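Local coordinates for glutathione S-transferase (Xanthomonas axonopodis pv. citri, PDB 6NV6), which transfers glutathione, through its thiol, onto electrophilic substrates as a theta class glutathione transferase of the citrus canker bacterium, probably with dehalogenase activity as well, at residues K17-A22 / V27-I32; R110-G115 / M175-P180; A131-S136 / Y170-M175. All blocks are in the same frame, centred on the assembly; numbering follows the deposited sequence.

Interaction 1 of 3, residues K17-A22 / V27-I32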
ATOM      1  N   LYS A  17       2.224   4.339  -1.244  1.00 28.95           N
ATOM      2  CA  LYS A  17       2.223   3.555  -2.476  1.00 30.24           C
ATOM      3  C   LYS A  17       3.094   4.198  -3.538  1.00 29.80           C
ATOM      4  O   LYS A  17       3.860   3.515  -4.232  1.00 27.32           O
ATOM      5  CB  LYS A  17       0.806   3.437  -3.026  1.00 27.82           C
ATOM      6  CG  LYS A  17      -0.143   2.565  -2.261  1.00 29.34           C
ATOM      7  CD  LYS A  17      -1.385   2.421  -3.102  1.00 30.40           C
ATOM      8  CE  LYS A  17      -2.630   2.258  -2.282  1.00 30.03           C
ATOM      9  NZ  LYS A  17      -3.778   2.610  -3.144  1.00 29.96           N
ATOM     10  N   ALA A  18       2.978   5.514  -3.687  1.00 29.37           N
ATOM     11  CA  ALA A  18       3.704   6.197  -4.742  1.00 29.79           C
ATOM     12  C   ALA A  18       5.173   6.376  -4.382  1.00 28.96           C
ATOM     13  O   ALA A  18       6.046   6.159  -5.229  1.00 24.77           O
ATOM     14  CB  ALA A  18       3.044   7.546  -5.026  1.00 31.63           C
ATOM     15  N   LEU A  19       5.461   6.759  -3.127  1.00 29.42           N
ATOM     16  CA  LEU A  19       6.849   6.933  -2.699  1.00 30.10           C
ATOM     17  C   LEU A  19       7.608   5.626  -2.802  1.00 29.90           C
ATOM     18  O   LEU A  19       8.734   5.585  -3.315  1.00 28.70           O
ATOM     19  CB  LEU A  19       6.909   7.461  -1.267  1.00 27.40           C
ATOM     20  CG  LEU A  19       6.174   8.791  -1.154  1.00 33.76           C
ATOM     21  CD1 LEU A  19       5.973   9.225   0.284  1.00 31.08           C
ATOM     22  CD2 LEU A  19       6.895   9.852  -1.972  1.00 29.46           C
ATOM     23  N   TRP A  20       6.986   4.540  -2.352  1.00 28.47           N
ATOM     24  CA  TRP A  20       7.626   3.237  -2.440  1.00 36.59           C
ATOM     25  C   TRP A  20       7.925   2.868  -3.895  1.00 33.31           C
ATOM     26  O   TRP A  20       9.018   2.381  -4.212  1.00 28.81           O
ATOM     27  CB  TRP A  20       6.725   2.200  -1.770  1.00 31.81           C
ATOM     28  CG  TRP A  20       7.245   0.808  -1.796  1.00 31.46           C
ATOM     29  CD1 TRP A  20       8.519   0.405  -2.068  1.00 24.16           C
ATOM     30  CD2 TRP A  20       6.492  -0.379  -1.539  1.00 30.76           C
ATOM     31  NE1 TRP A  20       8.602  -0.956  -1.999  1.00 27.23           N
ATOM     32  CE2 TRP A  20       7.372  -1.464  -1.664  1.00 31.70           C
ATOM     33  CE3 TRP A  20       5.157  -0.628  -1.206  1.00 30.89           C
ATOM     34  CZ2 TRP A  20       6.957  -2.794  -1.470  1.00 35.12           C
ATOM     35  CZ3 TRP A  20       4.747  -1.944  -1.005  1.00 28.42           C
ATOM     36  CH2 TRP A  20       5.639  -3.007  -1.143  1.00 26.39           C
ATOM     37  N   CYS A  21       6.966   3.096  -4.795  1.00 29.82           N
ATOM     38  CA  CYS A  21       7.186   2.797  -6.207  1.00 33.23           C
ATOM     39  C   CYS A  21       8.296   3.659  -6.801  1.00 30.58           C
ATOM     40  O   CYS A  21       9.196   3.153  -7.489  1.00 27.53           O
ATOM     41  CB  CYS A  21       5.884   2.981  -6.979  1.00 27.81           C
ATOM     42  SG  CYS A  21       5.971   2.236  -8.593  1.00 40.54           S
ATOM     43  N   ALA A  22       8.237   4.969  -6.557  1.00 27.32           N
ATOM     44  CA  ALA A  22       9.344   5.832  -6.941  1.00 29.81           C
ATOM     45  C   ALA A  22      10.669   5.250  -6.464  1.00 32.50           C
ATOM     46  O   ALA A  22      11.598   5.049  -7.256  1.00 34.90           O
ATOM     47  CB  ALA A  22       9.131   7.229  -6.370  1.00 27.45           C
ATOM     48  N   VAL A  27      14.456   6.530  -9.429  1.00 42.31           N
ATOM     49  CA  VAL A  27      14.472   7.762 -10.208  1.00 48.84           C
ATOM     50  C   VAL A  27      14.652   8.971  -9.293  1.00 56.05           C
ATOM     51  O   VAL A  27      14.354   8.950  -8.089  1.00 43.22           O
ATOM     52  CB  VAL A  27      13.198   7.903 -11.058  1.00 43.95           C
ATOM     53  CG1 VAL A  27      13.145   6.826 -12.128  1.00 49.80           C
ATOM     54  CG2 VAL A  27      11.964   7.860 -10.174  1.00 42.45           C
ATOM     55  N   ALA A  28      15.152  10.050  -9.888  1.00 49.72           N
ATOM     56  CA  ALA A  28      15.117  11.340  -9.223  1.00 54.59           C
ATOM     57  C   ALA A  28      13.670  11.765  -9.047  1.00 52.96           C
ATOM     58  O   ALA A  28      12.908  11.816 -10.020  1.00 52.87           O
ATOM     59  CB  ALA A  28      15.887  12.371 -10.044  1.00 52.43           C
ATOM     60  N   TYR A  29      13.280  12.057  -7.810  1.00 44.47           N
ATOM     61  CA  TYR A  29      11.949  12.599  -7.591  1.00 49.92           C
ATOM     62  C   TYR A  29      11.986  13.564  -6.415  1.00 45.88           C
ATOM     63  O   TYR A  29      12.816  13.442  -5.509  1.00 41.40           O
ATOM     64  CB  TYR A  29      10.893  11.492  -7.364  1.00 48.24           C
ATOM     65  CG  TYR A  29      10.985  10.795  -6.016  1.00 42.41           C
ATOM     66  CD1 TYR A  29      11.912   9.781  -5.800  1.00 37.93           C
ATOM     67  CD2 TYR A  29      10.150  11.156  -4.962  1.00 37.64           C
ATOM     68  CE1 TYR A  29      12.012   9.150  -4.580  1.00 37.70           C
ATOM     69  CE2 TYR A  29      10.248  10.530  -3.733  1.00 39.89           C
ATOM     70  CZ  TYR A  29      11.184   9.523  -3.550  1.00 45.30           C
ATOM     71  OH  TYR A  29      11.302   8.881  -2.337  1.00 48.24           O
ATOM     72  N   THR A  30      11.074  14.528  -6.452  1.00 46.21           N
ATOM     73  CA  THR A  30      10.795  15.414  -5.334  1.00 42.20           C
ATOM     74  C   THR A  30       9.523  14.965  -4.631  1.00 45.20           C
ATOM     75  O   THR A  30       8.521  14.647  -5.283  1.00 44.01           O
ATOM     76  CB  THR A  30      10.627  16.857  -5.818  1.00 40.08           C
ATOM     77  OG1 THR A  30      11.785  17.250  -6.563  1.00 46.60           O
ATOM     78  CG2 THR A  30      10.398  17.805  -4.659  1.00 36.43           C
ATOM     79  N   SER A  31       9.560  14.956  -3.303  1.00 34.55           N
ATOM     80  CA  SER A  31       8.378  14.740  -2.483  1.00 34.27           C
ATOM     81  C   SER A  31       8.055  16.032  -1.748  1.00 38.01           C
ATOM     82  O   SER A  31       8.854  16.491  -0.930  1.00 35.51           O
ATOM     83  CB  SER A  31       8.595  13.613  -1.476  1.00 36.49           C
ATOM     84  OG  SER A  31       7.639  13.691  -0.435  1.00 31.99           O
ATOM     85  N   ILE A  32       6.877  16.594  -2.009  1.00 36.76           N
ATOM     86  CA  ILE A  32       6.442  17.832  -1.373  1.00 40.20           C
ATOM     87  C   ILE A  32       5.333  17.511  -0.383  1.00 45.55           C
ATOM     88  O   ILE A  32       4.343  16.858  -0.732  1.00 46.73           O
ATOM     89  CB  ILE A  32       5.980  18.879  -2.401  1.00 44.18           C
ATOM     90  CG1 ILE A  32       7.129  19.247  -3.346  1.00 42.83           C
ATOM     91  CG2 ILE A  32       5.450  20.126  -1.687  1.00 39.49           C
ATOM     92  CD1 ILE A  32       6.754  20.280  -4.390  1.00 41.03           C
TER
HETATM   93  O   HOH W   1      13.990   6.632  -6.339  1.00 35.10           O
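Leu19 and Ala22, one turn apart on helix 13-25, meet Tyr29 and Ser31 of the edge strand 29-32. They join the helix and second strand of the beta-alpha-beta unit that opens the thioredoxin-like N-terminal domain. Helix and strand run nearly antiparallel, at 159°, with their axes 10.4 Å apart, a spacing that leaves room for one layer of side chains.

Along the helix, Lys17 packs instead on helix 163-174 of the C-terminal domain, its NZ hydrogen-bonded to Asn14 and Asn69. Leu19 makes the first touch. Its CD2 lies 3.8 Å from Tyr29 CE2, and the same methyl also touches Ser31, more loosely, at 4.2 Å from its CB; both strand residues direct their CB at the helix. The leucine and tyrosine side chains cross at about a right angle. Trp20 points away from the strand and meets Tyr198 edge-to-face. Ala22 then presents its methyl to the flat of the tyrosine: CB sits 3.9 Å from the centroid of the Tyr29 ring, 13° off the normal, a CH-pi contact. With chi1 at 73°, Tyr29 holds CG between its own backbone N and carbonyl carbon, which brings one face of the ring up against the Ala22 methyl. The phenol oxygen is hydrogen-bonded to Glu23, tying the ring's far end to the same helix, while Ser31 OG is held by Arg10. At the end near the turn, a water bridges the two segments, donating to Ala22 O at 3.0 Å and to Val27 O at 2.9 Å.

Interaction 2 of 3, residues R110-G115 / M175-P180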
ATOM      1  N   ARG A 110      -9.406   2.066   6.522  1.00 36.21           N
ATOM      2  CA  ARG A 110      -9.251   3.474   6.863  1.00 50.27           C
ATOM      3  C   ARG A 110     -10.179   3.845   8.010  1.00 52.53           C
ATOM      4  O   ARG A 110      -9.833   4.687   8.850  1.00 47.99           O
ATOM      5  CB  ARG A 110      -9.509   4.357   5.642  1.00 47.06           C
ATOM      6  N   ASP A 111     -11.339   3.187   8.086  1.00 41.72           N
ATOM      7  CA  ASP A 111     -12.260   3.412   9.193  1.00 43.82           C
ATOM      8  C   ASP A 111     -11.687   2.870  10.494  1.00 48.20           C
ATOM      9  O   ASP A 111     -11.665   3.572  11.514  1.00 51.11           O
ATOM     10  CB  ASP A 111     -13.607   2.764   8.882  1.00 51.32           C
ATOM     11  CG  ASP A 111     -14.772   3.575   9.388  1.00 60.95           C
ATOM     12  OD1 ASP A 111     -14.834   4.782   9.063  1.00 57.84           O
ATOM     13  OD2 ASP A 111     -15.628   2.996  10.099  1.00 70.11           O
ATOM     14  N   LEU A 112     -11.219   1.617  10.476  1.00 49.96           N
ATOM     15  CA  LEU A 112     -10.537   1.060  11.638  1.00 43.32           C
ATOM     16  C   LEU A 112      -9.400   1.967  12.069  1.00 37.02           C
ATOM     17  O   LEU A 112      -9.285   2.334  13.240  1.00 39.94           O
ATOM     18  CB  LEU A 112      -9.998  -0.340  11.331  1.00 41.08           C
ATOM     19  CG  LEU A 112      -9.191  -0.932  12.494  1.00 46.81           C
ATOM     20  CD1 LEU A 112     -10.092  -1.232  13.679  1.00 42.78           C
ATOM     21  CD2 LEU A 112      -8.438  -2.168  12.066  1.00 36.91           C
ATOM     22  N   PHE A 113      -8.561   2.359  11.118  1.00 42.85           N
ATOM     23  CA  PHE A 113      -7.384   3.137  11.473  1.00 50.31           C
ATOM     24  C   PHE A 113      -7.750   4.500  12.043  1.00 44.69           C
ATOM     25  O   PHE A 113      -7.025   5.021  12.896  1.00 42.60           O
ATOM     26  CB  PHE A 113      -6.475   3.297  10.259  1.00 37.42           C
ATOM     27  CG  PHE A 113      -5.218   4.037  10.556  1.00 35.22           C
ATOM     28  CD1 PHE A 113      -5.170   5.422  10.449  1.00 38.81           C
ATOM     29  CD2 PHE A 113      -4.090   3.361  10.996  1.00 41.89           C
ATOM     30  CE1 PHE A 113      -4.006   6.129  10.751  1.00 38.98           C
ATOM     31  CE2 PHE A 113      -2.906   4.060  11.296  1.00 41.38           C
ATOM     32  CZ  PHE A 113      -2.870   5.446  11.172  1.00 42.46           C
ATOM     33  N   TRP A 114      -8.853   5.102  11.595  1.00 48.30           N
ATOM     34  CA  TRP A 114      -9.203   6.418  12.121  1.00 58.28           C
ATOM     35  C   TRP A 114      -9.628   6.321  13.580  1.00 57.33           C
ATOM     36  O   TRP A 114      -9.103   7.040  14.439  1.00 54.70           O
ATOM     37  CB  TRP A 114     -10.294   7.068  11.265  1.00 58.85           C
ATOM     38  CG  TRP A 114      -9.727   8.115  10.322  1.00 72.13           C
ATOM     39  CD1 TRP A 114      -9.305   7.917   9.029  1.00 63.62           C
ATOM     40  CD2 TRP A 114      -9.495   9.508  10.608  1.00 78.76           C
ATOM     41  NE1 TRP A 114      -8.834   9.100   8.496  1.00 65.34           N
ATOM     42  CE2 TRP A 114      -8.939  10.089   9.440  1.00 72.30           C
ATOM     43  CE3 TRP A 114      -9.710  10.321  11.731  1.00 70.29           C
ATOM     44  CZ2 TRP A 114      -8.597  11.448   9.369  1.00 65.05           C
ATOM     45  CZ3 TRP A 114      -9.362  11.674  11.656  1.00 68.10           C
ATOM     46  CH2 TRP A 114      -8.816  12.220  10.484  1.00 64.33           C
ATOM     47  N   GLY A 115     -10.561   5.421  13.880  1.00 49.69           N
ATOM     48  CA  GLY A 115     -11.018   5.221  15.240  1.00 58.11           C
ATOM     49  C   GLY A 115      -9.956   4.935  16.291  1.00 65.79           C
ATOM     50  O   GLY A 115     -10.202   5.119  17.484  1.00 66.40           O
ATOM     51  N   MET A 175      -0.048  -0.775  13.850  1.00 39.30           N
ATOM     52  CA  MET A 175      -1.184  -0.268  14.609  1.00 47.39           C
ATOM     53  C   MET A 175      -1.275  -0.914  15.982  1.00 50.41           C
ATOM     54  O   MET A 175      -1.002  -2.112  16.127  1.00 45.62           O
ATOM     55  CB  MET A 175      -2.502  -0.534  13.884  1.00 45.19           C
ATOM     56  CG  MET A 175      -3.051   0.622  13.124  1.00 46.35           C
ATOM     57  SD  MET A 175      -4.786   0.316  12.762  1.00 50.89           S
ATOM     58  CE  MET A 175      -4.733  -1.417  12.373  1.00 43.11           C
ATOM     59  N   PRO A 176      -1.703  -0.169  16.998  1.00 54.90           N
ATOM     60  CA  PRO A 176      -1.946  -0.784  18.314  1.00 43.36           C
ATOM     61  C   PRO A 176      -3.312  -1.463  18.370  1.00 46.18           C
ATOM     62  O   PRO A 176      -4.310  -0.917  18.839  1.00 50.59           O
ATOM     63  CB  PRO A 176      -1.838   0.411  19.261  1.00 42.71           C
ATOM     64  CG  PRO A 176      -2.340   1.568  18.450  1.00 40.95           C
ATOM     65  CD  PRO A 176      -2.029   1.271  16.995  1.00 47.76           C
ATOM     66  N   ILE A 177      -3.371  -2.695  17.857  1.00 48.93           N
ATOM     67  CA  ILE A 177      -4.589  -3.497  17.843  1.00 37.63           C
ATOM     68  C   ILE A 177      -4.223  -4.955  18.105  1.00 47.81           C
ATOM     69  O   ILE A 177      -3.059  -5.353  18.032  1.00 37.74           O
ATOM     70  CB  ILE A 177      -5.343  -3.391  16.505  1.00 46.27           C
ATOM     71  CG1 ILE A 177      -4.431  -3.828  15.357  1.00 45.91           C
ATOM     72  CG2 ILE A 177      -5.871  -1.982  16.253  1.00 46.22           C
ATOM     73  CD1 ILE A 177      -5.174  -4.390  14.177  1.00 36.39           C
ATOM     74  N   GLU A 178      -5.243  -5.762  18.403  1.00 47.91           N
ATOM     75  CA  GLU A 178      -5.089  -7.210  18.497  1.00 45.66           C
ATOM     76  C   GLU A 178      -5.487  -7.800  17.152  1.00 51.62           C
ATOM     77  O   GLU A 178      -6.640  -7.658  16.725  1.00 43.92           O
ATOM     78  CB  GLU A 178      -5.928  -7.809  19.629  1.00 45.70           C
ATOM     79  CG  GLU A 178      -5.465  -9.204  20.050  1.00 56.57           C
ATOM     80  CD  GLU A 178      -6.122  -9.733  21.330  1.00 63.55           C
ATOM     81  OE1 GLU A 178      -7.232  -9.279  21.682  1.00 57.93           O
ATOM     82  OE2 GLU A 178      -5.513 -10.612  21.987  1.00 66.54           O
ATOM     83  N   ARG A 179      -4.523  -8.446  16.477  1.00 43.57           N
ATOM     84  CA  ARG A 179      -4.690  -8.978  15.131  1.00 38.80           C
ATOM     85  C   ARG A 179      -4.946 -10.477  15.158  1.00 37.32           C
ATOM     86  O   ARG A 179      -4.364 -11.191  15.976  1.00 45.93           O
ATOM     87  CB  ARG A 179      -3.447  -8.707  14.282  1.00 41.01           C
ATOM     88  CG  ARG A 179      -3.411  -7.327  13.665  1.00 43.40           C
ATOM     89  CD  ARG A 179      -2.015  -6.941  13.219  1.00 47.09           C
ATOM     90  NE  ARG A 179      -1.066  -6.953  14.327  1.00 48.77           N
ATOM     91  CZ  ARG A 179      -0.767  -5.904  15.081  1.00 55.64           C
ATOM     92  NH1 ARG A 179       0.004  -6.052  16.142  1.00 55.66           N
ATOM     93  NH2 ARG A 179      -1.302  -4.727  14.831  1.00 53.43           N
ATOM     94  N   PRO A 180      -5.786 -11.003  14.276  1.00 35.82           N
ATOM     95  CA  PRO A 180      -5.880 -12.457  14.142  1.00 38.03           C
ATOM     96  C   PRO A 180      -4.610 -13.025  13.525  1.00 45.61           C
ATOM     97  O   PRO A 180      -3.864 -12.343  12.818  1.00 40.97           O
ATOM     98  CB  PRO A 180      -7.080 -12.641  13.215  1.00 34.56           C
ATOM     99  CG  PRO A 180      -7.015 -11.439  12.336  1.00 40.31           C
ATOM    100  CD  PRO A 180      -6.550 -10.307  13.227  1.00 33.94           C
TER
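Met175 pushes its thioether into the notch between Leu112 and Phe113, successive residues of helix 88-118. It is the first residue to leave helical geometry after helix 163-174, and its CB points at the neighbouring helix. The sulfur and the methyl divide the work. SD lies 3.6 Å from Phe113 CD2 in a Met-aromatic contact, coming in obliquely at 4.9 Å from the centroid of the Phe113 ring. CG packs against the same side of the ring, also 3.6 Å from Phe113 CD2. A bend at chi3, -40°, then carries CE to Leu112, where it meets CD2 at 3.8 Å.

Leu112 is the second bump. With CG anti to the backbone N (chi1 176°), it projects toward the loop, and its CD2 lies 4.5 Å from Ile177 CD1, a loose touch. Leu133 of helix 126-146 packs on both Leu112 and Ile177, bringing a second helix to this apolar cluster.

The loop is also braced by polar bonds. Pro176 is the centre of an inverse gamma turn, and Arg179 NH2 reaches back to bond Met175 O at 2.9 Å, with the oxygen in the guanidinium plane; the same nitrogen also hydrogen-bonds Trp172 O. Across the interface the touching groups are methyls, a thioether and a phenyl ring, so the join between helix and loop rests on apolar packing, while the polar bonds of Arg179 probably help hold the backbone at Met175.

Interaction 3 of 3, residues A131-S136 / Y170-M175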
ATOM      1  N   ALA A 131     -16.222  -3.648  14.595  1.00 52.49           N
ATOM      2  CA  ALA A 131     -16.702  -4.273  13.369  1.00 55.60           C
ATOM      3  C   ALA A 131     -15.712  -4.068  12.233  1.00 52.21           C
ATOM      4  O   ALA A 131     -15.470  -4.984  11.438  1.00 43.32           O
ATOM      5  CB  ALA A 131     -18.077  -3.723  12.994  1.00 46.90           C
ATOM      6  N   ALA A 132     -15.122  -2.876  12.148  1.00 54.94           N
ATOM      7  CA  ALA A 132     -14.040  -2.659  11.197  1.00 49.87           C
ATOM      8  C   ALA A 132     -12.899  -3.637  11.446  1.00 51.54           C
ATOM      9  O   ALA A 132     -12.437  -4.318  10.519  1.00 48.23           O
ATOM     10  CB  ALA A 132     -13.550  -1.214  11.276  1.00 44.88           C
ATOM     11  N   LEU A 133     -12.445  -3.734  12.702  1.00 44.97           N
ATOM     12  CA  LEU A 133     -11.344  -4.637  13.018  1.00 44.94           C
ATOM     13  C   LEU A 133     -11.676  -6.069  12.633  1.00 45.33           C
ATOM     14  O   LEU A 133     -10.828  -6.786  12.088  1.00 51.90           O
ATOM     15  CB  LEU A 133     -11.000  -4.568  14.504  1.00 42.87           C
ATOM     16  CG  LEU A 133      -9.907  -5.564  14.911  1.00 44.56           C
ATOM     17  CD1 LEU A 133      -8.639  -5.274  14.143  1.00 44.62           C
ATOM     18  CD2 LEU A 133      -9.621  -5.552  16.402  1.00 35.55           C
ATOM     19  N   THR A 134     -12.908  -6.500  12.897  1.00 42.27           N
ATOM     20  CA  THR A 134     -13.263  -7.880  12.603  1.00 51.68           C
ATOM     21  C   THR A 134     -13.343  -8.115  11.099  1.00 46.18           C
ATOM     22  O   THR A 134     -12.936  -9.172  10.606  1.00 54.84           O
ATOM     23  CB  THR A 134     -14.588  -8.231  13.285  1.00 53.05           C
ATOM     24  OG1 THR A 134     -14.399  -8.278  14.707  1.00 49.13           O
ATOM     25  CG2 THR A 134     -15.115  -9.579  12.787  1.00 47.10           C
ATOM     26  N   GLN A 135     -13.852  -7.141  10.349  1.00 47.48           N
ATOM     27  CA  GLN A 135     -13.983  -7.334   8.910  1.00 49.86           C
ATOM     28  C   GLN A 135     -12.656  -7.132   8.191  1.00 48.95           C
ATOM     29  O   GLN A 135     -12.331  -7.874   7.255  1.00 45.36           O
ATOM     30  CB  GLN A 135     -15.043  -6.398   8.342  1.00 52.31           C
ATOM     31  CG  GLN A 135     -15.476  -6.820   6.965  1.00 56.35           C
ATOM     32  CD  GLN A 135     -16.257  -5.755   6.262  1.00 73.22           C
ATOM     33  OE1 GLN A 135     -16.230  -5.663   5.033  1.00 77.14           O
ATOM     34  NE2 GLN A 135     -16.968  -4.929   7.032  1.00 78.71           N
ATOM     35  N   SER A 136     -11.899  -6.108   8.591  1.00 39.84           N
ATOM     36  CA  SER A 136     -10.515  -5.988   8.151  1.00 42.30           C
ATOM     37  C   SER A 136      -9.819  -7.340   8.217  1.00 50.07           C
ATOM     38  O   SER A 136      -9.242  -7.819   7.227  1.00 40.20           O
ATOM     39  CB  SER A 136      -9.784  -4.965   9.023  1.00 35.66           C
ATOM     40  OG  SER A 136     -10.185  -3.639   8.704  1.00 37.63           O
ATOM     41  N   TYR A 170       1.602  -2.225   6.354  1.00 26.99           N
ATOM     42  CA  TYR A 170       2.430  -1.599   7.376  1.00 30.67           C
ATOM     43  C   TYR A 170       1.562  -1.051   8.509  1.00 31.01           C
ATOM     44  O   TYR A 170       1.813  -1.320   9.690  1.00 27.96           O
ATOM     45  CB  TYR A 170       3.279  -0.491   6.751  1.00 29.08           C
ATOM     46  CG  TYR A 170       4.022   0.335   7.776  1.00 37.36           C
ATOM     47  CD1 TYR A 170       5.005  -0.240   8.573  1.00 32.52           C
ATOM     48  CD2 TYR A 170       3.738   1.688   7.952  1.00 32.84           C
ATOM     49  CE1 TYR A 170       5.685   0.498   9.503  1.00 30.16           C
ATOM     50  CE2 TYR A 170       4.419   2.438   8.888  1.00 32.82           C
ATOM     51  CZ  TYR A 170       5.392   1.834   9.655  1.00 35.87           C
ATOM     52  OH  TYR A 170       6.079   2.574  10.583  1.00 37.11           O
ATOM     53  N   ALA A 171       0.523  -0.290   8.163  1.00 31.59           N
ATOM     54  CA  ALA A 171      -0.384   0.211   9.190  1.00 33.29           C
ATOM     55  C   ALA A 171      -1.031  -0.936   9.953  1.00 36.15           C
ATOM     56  O   ALA A 171      -1.101  -0.911  11.187  1.00 40.98           O
ATOM     57  CB  ALA A 171      -1.447   1.111   8.557  1.00 32.10           C
ATOM     58  N   TRP A 172      -1.490  -1.962   9.235  1.00 29.34           N
ATOM     59  CA  TRP A 172      -2.134  -3.101   9.878  1.00 38.02           C
ATOM     60  C   TRP A 172      -1.271  -3.705  10.984  1.00 37.83           C
ATOM     61  O   TRP A 172      -1.760  -3.984  12.079  1.00 33.49           O
ATOM     62  CB  TRP A 172      -2.465  -4.163   8.833  1.00 30.01           C
ATOM     63  CG  TRP A 172      -2.995  -5.453   9.396  1.00 41.72           C
ATOM     64  CD1 TRP A 172      -2.325  -6.653   9.500  1.00 40.23           C
ATOM     65  CD2 TRP A 172      -4.306  -5.687   9.926  1.00 42.07           C
ATOM     66  NE1 TRP A 172      -3.143  -7.606  10.060  1.00 34.15           N
ATOM     67  CE2 TRP A 172      -4.363  -7.041  10.329  1.00 38.18           C
ATOM     68  CE3 TRP A 172      -5.439  -4.887  10.093  1.00 33.98           C
ATOM     69  CZ2 TRP A 172      -5.508  -7.605  10.883  1.00 41.99           C
ATOM     70  CZ3 TRP A 172      -6.569  -5.452  10.651  1.00 36.67           C
ATOM     71  CH2 TRP A 172      -6.596  -6.795  11.037  1.00 36.45           C
ATOM     72  N   PHE A 173       0.014  -3.907  10.723  1.00 38.24           N
ATOM     73  CA  PHE A 173       0.837  -4.656  11.657  1.00 38.01           C
ATOM     74  C   PHE A 173       1.433  -3.790  12.755  1.00 44.14           C
ATOM     75  O   PHE A 173       1.747  -4.309  13.834  1.00 49.19           O
ATOM     76  CB  PHE A 173       1.956  -5.380  10.902  1.00 37.05           C
ATOM     77  CG  PHE A 173       1.528  -6.693  10.292  1.00 42.26           C
ATOM     78  CD1 PHE A 173       1.131  -7.750  11.102  1.00 36.68           C
ATOM     79  CD2 PHE A 173       1.494  -6.862   8.910  1.00 36.17           C
ATOM     80  CE1 PHE A 173       0.732  -8.953  10.548  1.00 35.79           C
ATOM     81  CE2 PHE A 173       1.096  -8.066   8.353  1.00 34.07           C
ATOM     82  CZ  PHE A 173       0.713  -9.110   9.174  1.00 33.36           C
ATOM     83  N   GLU A 174       1.588  -2.491  12.525  1.00 44.27           N
ATOM     84  CA  GLU A 174       2.217  -1.629  13.514  1.00 42.72           C
ATOM     85  C   GLU A 174       1.212  -0.786  14.280  1.00 38.17           C
ATOM     86  O   GLU A 174       1.590  -0.146  15.265  1.00 45.49           O
ATOM     87  CB  GLU A 174       3.268  -0.745  12.839  1.00 36.79           C
ATOM     88  CG  GLU A 174       4.248  -1.547  11.961  1.00 37.55           C
ATOM     89  CD  GLU A 174       5.007  -2.642  12.731  1.00 46.35           C
ATOM     90  OE1 GLU A 174       5.262  -2.441  13.939  1.00 44.85           O
ATOM     91  OE2 GLU A 174       5.352  -3.695  12.136  1.00 36.93           O
ATOM     92  N   MET A 175      -0.048  -0.775  13.850  1.00 39.30           N
ATOM     93  CA  MET A 175      -1.184  -0.268  14.609  1.00 47.39           C
ATOM     94  C   MET A 175      -1.275  -0.914  15.982  1.00 50.41           C
ATOM     95  O   MET A 175      -1.002  -2.112  16.127  1.00 45.62           O
ATOM     96  CB  MET A 175      -2.502  -0.534  13.884  1.00 45.19           C
ATOM     97  CG  MET A 175      -3.051   0.622  13.124  1.00 46.35           C
ATOM     98  SD  MET A 175      -4.786   0.316  12.762  1.00 50.89           S
ATOM     99  CE  MET A 175      -4.733  -1.417  12.373  1.00 43.11           C
TER
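In the all-helical C-terminal domain of this glutathione transferase, helices 126-146 and 163-174 are joined here through a single indole. Trp172, near the end of the second helix, spans the gap and sets the CZ3 and CH2 atoms of its six-membered ring against Leu133 and Ser136, residues on adjacent turns of the first. The backbones stay well apart: the nearest pair of CA atoms, those of Ser136 and Trp172, is 9.0 Å apart, and the indole fills much of that distance.

Its first torsion explains the reach. CG stands anti to the backbone N, chi1 173°, which swings the ring out from its helix toward the other one. Leu133 brings a single methyl, CD1, obliquely to the ring, 4.0 Å from Trp172 CH2; the two side chains cross at about a right angle. Ser136 comes in through its carbon: CB is 3.6 Å from Trp172 CZ3, again obliquely, the serine's CB being directed toward the tryptophan's helix.

The serine therefore offers Trp172 its methylene, while the hydroxyl is occupied within its own helix. Pro180 of the following loop rests on Trp172, enclosing the buried indole further, and Trp172 CD1 lies over the face of the Phe173 ring, 3.7 Å above its plane. On the opposing helix, Ala132 O accepts twice from one residue: Ser136 N at 2.7 Å, as the normal helical bond, and Ser136 OG at 3.0 Å, with the hydroxyl 52° above the carbonyl plane.

In the fold
From the N terminus, interaction 1 closes first and over the shortest range: four residues separate its segments, and it finishes inside the thioredoxin-like domain before the others begin. Interaction 2 then opens on helix 88-118 and closes in the loop after helix 163-174. Interaction 3 starts and ends within that span, on helices 126-146 and 163-174, so the two nest. They share Met175, and their centres are only 4 Å apart; they touch each other directly, making one core of three helices and a loop. Interaction 1 lies on the opposite side of the chain's centre, its own centre 26 Å from the centre of either.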